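Local coordinates for protein Emp46p (Saccharomyces cerevisiae, PDB 2A6V) that serves as a cargo receptor of the legume-like lectin family, binds carbohydrate through a beta-sandwich domain without needing calcium, and is involved in the secretion of glycoproteins, at residues Glu25-Leu37 with Pro46-Pro58. Numbering follows the deposited sequence. Where two conformers were deposited one is given.
Sequences ELSQWTLGDKVKL and PGKNTKGSLWLKP. With K (potassium ion), chain D.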
# COMPACT_ATOMS: atom_id res chain seq x y z
N GLU A 25 12.69 -8.90 14.54
CA GLU A 25 11.69 -7.85 14.61
C GLU A 25 10.90 -7.75 13.31
O GLU A 25 9.84 -7.15 13.31
CB GLU A 25 12.32 -6.50 14.98
CG GLU A 25 13.10 -6.54 16.30
CD GLU A 25 13.86 -5.26 16.57
OE1 GLU A 25 15.10 -5.33 16.70
OE2 GLU A 25 13.21 -4.18 16.62
N LEU A 26 11.40 -8.35 12.24
CA LEU A 26 10.66 -8.38 10.97
C LEU A 26 10.13 -9.77 10.61
O LEU A 26 9.80 -10.04 9.47
CB LEU A 26 11.53 -7.84 9.83
CG LEU A 26 12.00 -6.38 9.97
CD1 LEU A 26 13.08 -6.10 8.91
CD2 LEU A 26 10.83 -5.46 9.83
N SER A 27 10.03 -10.65 11.60
CA SER A 27 9.65 -12.04 11.34
C SER A 27 8.27 -12.24 10.74
O SER A 27 8.04 -13.21 10.04
CB SER A 27 9.79 -12.86 12.64
OG SER A 27 8.79 -12.52 13.56
N GLN A 28 7.38 -11.28 10.98
CA GLN A 28 6.01 -11.32 10.50
C GLN A 28 5.87 -10.72 9.09
O GLN A 28 4.77 -10.68 8.55
CB GLN A 28 5.11 -10.57 11.51
CG GLN A 28 4.80 -11.31 12.82
CD GLN A 28 4.63 -12.79 12.73
OE1 GLN A 28 5.50 -13.55 13.18
NE2 GLN A 28 3.52 -13.22 12.18
N TRP A 29 6.98 -10.27 8.50
CA TRP A 29 6.98 -9.59 7.19
C TRP A 29 7.78 -10.36 6.16
O TRP A 29 8.87 -10.88 6.45
CB TRP A 29 7.58 -8.18 7.31
CG TRP A 29 6.67 -7.25 8.04
CD1 TRP A 29 6.58 -7.06 9.38
CD2 TRP A 29 5.68 -6.40 7.45
NE1 TRP A 29 5.59 -6.16 9.69
CE2 TRP A 29 5.02 -5.73 8.51
CE3 TRP A 29 5.27 -6.16 6.13
CZ2 TRP A 29 3.99 -4.80 8.29
CZ3 TRP A 29 4.25 -5.24 5.90
CH2 TRP A 29 3.62 -4.58 6.98
N THR A 30 7.27 -10.38 4.94
CA THR A 30 7.99 -10.89 3.78
C THR A 30 8.54 -9.73 2.98
O THR A 30 7.79 -8.86 2.57
CB THR A 30 7.05 -11.70 2.90
OG1 THR A 30 6.55 -12.82 3.64
CG2 THR A 30 7.78 -12.30 1.71
N LEU A 31 9.85 -9.73 2.75
CA LEU A 31 10.54 -8.75 1.92
C LEU A 31 10.63 -9.34 0.54
O LEU A 31 11.24 -10.40 0.34
CB LEU A 31 11.95 -8.47 2.46
CG LEU A 31 12.01 -7.44 3.58
CD1 LEU A 31 11.14 -7.83 4.74
CD2 LEU A 31 13.46 -7.23 3.98
N GLY A 32 10.03 -8.68 -0.43
CA GLY A 32 9.99 -9.18 -1.79
C GLY A 32 10.89 -8.43 -2.72
O GLY A 32 11.04 -7.20 -2.61
N ASP A 33 11.51 -9.16 -3.64
CA ASP A 33 12.33 -8.59 -4.69
C ASP A 33 13.43 -7.70 -4.11
O ASP A 33 14.17 -8.19 -3.28
CB ASP A 33 11.44 -7.95 -5.75
CG ASP A 33 10.67 -8.99 -6.51
OD1 ASP A 33 11.36 -9.78 -7.20
OD2 ASP A 33 9.45 -9.15 -6.42
N LYS A 34 13.54 -6.44 -4.52
CA LYS A 34 14.73 -5.64 -4.20
C LYS A 34 14.62 -4.76 -2.95
O LYS A 34 15.54 -3.99 -2.65
CB LYS A 34 15.13 -4.79 -5.39
CG LYS A 34 15.44 -5.59 -6.63
CD LYS A 34 16.63 -6.50 -6.37
CE LYS A 34 17.24 -7.06 -7.64
NZ LYS A 34 18.71 -7.28 -7.47
N VAL A 35 13.53 -4.89 -2.19
CA VAL A 35 13.37 -4.07 -1.01
C VAL A 35 14.55 -4.27 -0.05
O VAL A 35 14.96 -5.41 0.20
CB VAL A 35 12.02 -4.32 -0.30
CG1 VAL A 35 11.93 -5.71 0.27
CG2 VAL A 35 11.78 -3.28 0.79
N LYS A 36 15.09 -3.17 0.45
CA LYS A 36 16.17 -3.22 1.44
C LYS A 36 15.93 -2.24 2.58
O LYS A 36 15.45 -1.14 2.35
CB LYS A 36 17.50 -2.91 0.78
CG LYS A 36 17.55 -1.63 0.01
CD LYS A 36 18.97 -1.23 -0.46
CE LYS A 36 19.74 -2.35 -1.14
NZ LYS A 36 20.39 -1.95 -2.44
N LEU A 37 16.26 -2.64 3.80
CA LEU A 37 16.25 -1.75 4.95
C LEU A 37 17.58 -1.01 4.96
O LEU A 37 18.65 -1.64 5.08
CB LEU A 37 16.10 -2.53 6.25
CG LEU A 37 16.07 -1.71 7.53
CD1 LEU A 37 14.99 -0.65 7.47
CD2 LEU A 37 15.83 -2.62 8.73
N PRO A 46 15.40 0.42 -4.97
CA PRO A 46 16.71 1.07 -4.81
C PRO A 46 17.56 1.24 -6.06
O PRO A 46 18.56 1.97 -6.02
CB PRO A 46 17.43 0.13 -3.84
CG PRO A 46 16.80 -1.20 -4.04
CD PRO A 46 15.36 -0.90 -4.34
N GLY A 47 17.23 0.53 -7.12
CA GLY A 47 17.98 0.58 -8.36
C GLY A 47 17.14 0.94 -9.56
O GLY A 47 15.92 1.00 -9.48
N LYS A 48 17.80 1.13 -10.69
CA LYS A 48 17.12 1.37 -11.95
C LYS A 48 16.28 0.14 -12.30
O LYS A 48 16.79 -1.00 -12.27
CB LYS A 48 18.17 1.62 -13.04
CG LYS A 48 18.97 2.86 -12.82
CD LYS A 48 20.22 2.92 -13.71
CE LYS A 48 19.97 3.51 -15.06
NZ LYS A 48 21.26 3.69 -15.82
N ASN A 49 15.01 0.36 -12.63
CA ASN A 49 14.11 -0.72 -13.06
C ASN A 49 14.03 -1.84 -12.05
O ASN A 49 14.18 -3.02 -12.41
CB ASN A 49 14.54 -1.25 -14.44
CG ASN A 49 14.20 -0.31 -15.56
OD1 ASN A 49 13.05 0.04 -15.75
ND2 ASN A 49 15.19 0.06 -16.36
N THR A 50 13.80 -1.49 -10.79
CA THR A 50 13.62 -2.46 -9.72
C THR A 50 12.19 -2.46 -9.19
O THR A 50 11.47 -1.46 -9.32
CB THR A 50 14.58 -2.21 -8.54
OG1 THR A 50 14.52 -0.85 -8.10
CG2 THR A 50 16.04 -2.44 -8.94
N LYS A 51 11.82 -3.59 -8.59
CA LYS A 51 10.55 -3.84 -7.92
C LYS A 51 10.87 -4.20 -6.48
O LYS A 51 11.93 -4.76 -6.19
CB LYS A 51 9.86 -5.08 -8.50
CG LYS A 51 9.13 -4.93 -9.78
CD LYS A 51 8.64 -6.30 -10.28
CE LYS A 51 7.94 -6.11 -11.64
NZ LYS A 51 7.30 -7.30 -12.30
N GLY A 52 9.96 -3.93 -5.57
CA GLY A 52 10.07 -4.40 -4.21
C GLY A 52 8.73 -4.39 -3.52
O GLY A 52 7.84 -3.65 -3.93
N SER A 53 8.61 -5.19 -2.47
CA SER A 53 7.35 -5.33 -1.74
C SER A 53 7.55 -5.71 -0.30
O SER A 53 8.59 -6.28 0.06
CB SER A 53 6.43 -6.37 -2.40
OG SER A 53 7.06 -7.64 -2.53
N LEU A 54 6.58 -5.37 0.53
CA LEU A 54 6.51 -5.75 1.93
C LEU A 54 5.12 -6.30 2.14
O LEU A 54 4.15 -5.59 1.95
CB LEU A 54 6.75 -4.57 2.86
CG LEU A 54 8.14 -3.97 2.76
CD1 LEU A 54 8.16 -2.61 3.39
CD2 LEU A 54 9.17 -4.87 3.41
N TRP A 55 5.03 -7.55 2.55
CA TRP A 55 3.74 -8.17 2.84
C TRP A 55 3.73 -8.74 4.25
O TRP A 55 4.68 -9.39 4.67
CB TRP A 55 3.45 -9.29 1.84
CG TRP A 55 3.07 -8.84 0.46
CD1 TRP A 55 3.88 -8.73 -0.62
CD2 TRP A 55 1.76 -8.47 0.03
NE1 TRP A 55 3.15 -8.32 -1.71
CE2 TRP A 55 1.84 -8.16 -1.33
CE3 TRP A 55 0.51 -8.41 0.66
CZ2 TRP A 55 0.74 -7.75 -2.07
CZ3 TRP A 55 -0.60 -8.00 -0.09
CH2 TRP A 55 -0.46 -7.69 -1.44
N LEU A 56 2.66 -8.51 4.99
CA LEU A 56 2.48 -9.22 6.26
C LEU A 56 2.19 -10.69 5.99
O LEU A 56 1.38 -11.03 5.13
CB LEU A 56 1.33 -8.61 7.08
CG LEU A 56 1.75 -7.46 7.96
CD1 LEU A 56 0.56 -6.57 8.25
CD2 LEU A 56 2.38 -7.97 9.28
N LYS A 57 2.88 -11.56 6.70
CA LYS A 57 2.68 -13.01 6.57
C LYS A 57 1.29 -13.46 7.10
O LYS A 57 0.57 -14.13 6.37
CB LYS A 57 3.81 -13.79 7.27
CG LYS A 57 5.18 -13.69 6.60
CD LYS A 57 6.24 -14.49 7.40
CE LYS A 57 7.65 -14.17 6.92
NZ LYS A 57 8.71 -14.77 7.82
N PRO A 58 0.90 -13.07 8.31
CA PRO A 58 -0.40 -13.50 8.82
C PRO A 58 -1.53 -12.75 8.12
O PRO A 58 -1.40 -11.55 7.88
CB PRO A 58 -0.35 -13.11 10.29
CG PRO A 58 0.56 -11.97 10.36
CD PRO A 58 1.57 -12.18 9.26
K K D . 11.23 -11.24 7.42
O HOH W 1 7.00 -9.38 -0.15
O HOH W 2 8.02 -7.21 -5.23
O HOH W 3 11.05 -14.26 6.42
O HOH W 4 13.73 -9.72 7.31
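Leu-56 lies over one face of the indole of Trp-29, its CG 3.6 Å from the centroid of the six-membered ring and 16° off the ring normal, a CH-pi contact, while its CD2 sits near CE2, where the two rings fuse, and NE1. The backbone carbonyl carbon of Leu-54 sits at the indole's edge, in its plane, and NE1 is held by the carbonyl of Ser-12. With CG of Trp-29 anti to its own carbonyl carbon (chi1 -71°), the ring swings across the neighbouring strand. The Trp-55 ring has a water in plane at its edge, a cation-pi contact with Arg-196, and also meets Trp-88. Farther along the Trp-29 face, which packs against Phe-42, Ile-212 and Met-215 of the opposing sheet, Leu-31 and Leu-54 run side by side, CD1 to CD2 3.8 Å, and the side chain of Val-35 crosses that of Leu-54 at about a right angle.

The pairing illustrates how an antiparallel edge strand is fastened in a beta sandwich. Thr-30 and Trp-55 form a hydrogen-bonded pair, the bond from Thr-30 N to Trp-55 O being 2.8 Å long and almost straight. Gly-32 and Ser-53 form the next, but Ser-53 N reaches Gly-32 O from above the carbonyl plane at 3.2 Å, where a type II' turn carries the chain toward the second sheet. On the face carrying Thr-30, Ser-53 and Trp-55, the water at the Trp-55 edge donates to both Thr-30 O and Ser-53 OG, while Ser-53 OG donates to a second shared with Asp-33.

At the other end Lys-57, extended beyond CG, bonds Ser-27 O through NZ (2.8 Å), and its backbone N-H points almost straight at Gln-28 O, though tilted from the carbonyl plane. Potassium is bound by the carbonyl oxygens of Leu-26 and Trp-29 and by two waters, the more distant of which also accepts from Lys-57 NZ. Each cation probably polarises the carbonyls it touches, so the type I turn from Leu-26 to Trp-29 meets positive charge from both the ion and the neighbouring strand's end.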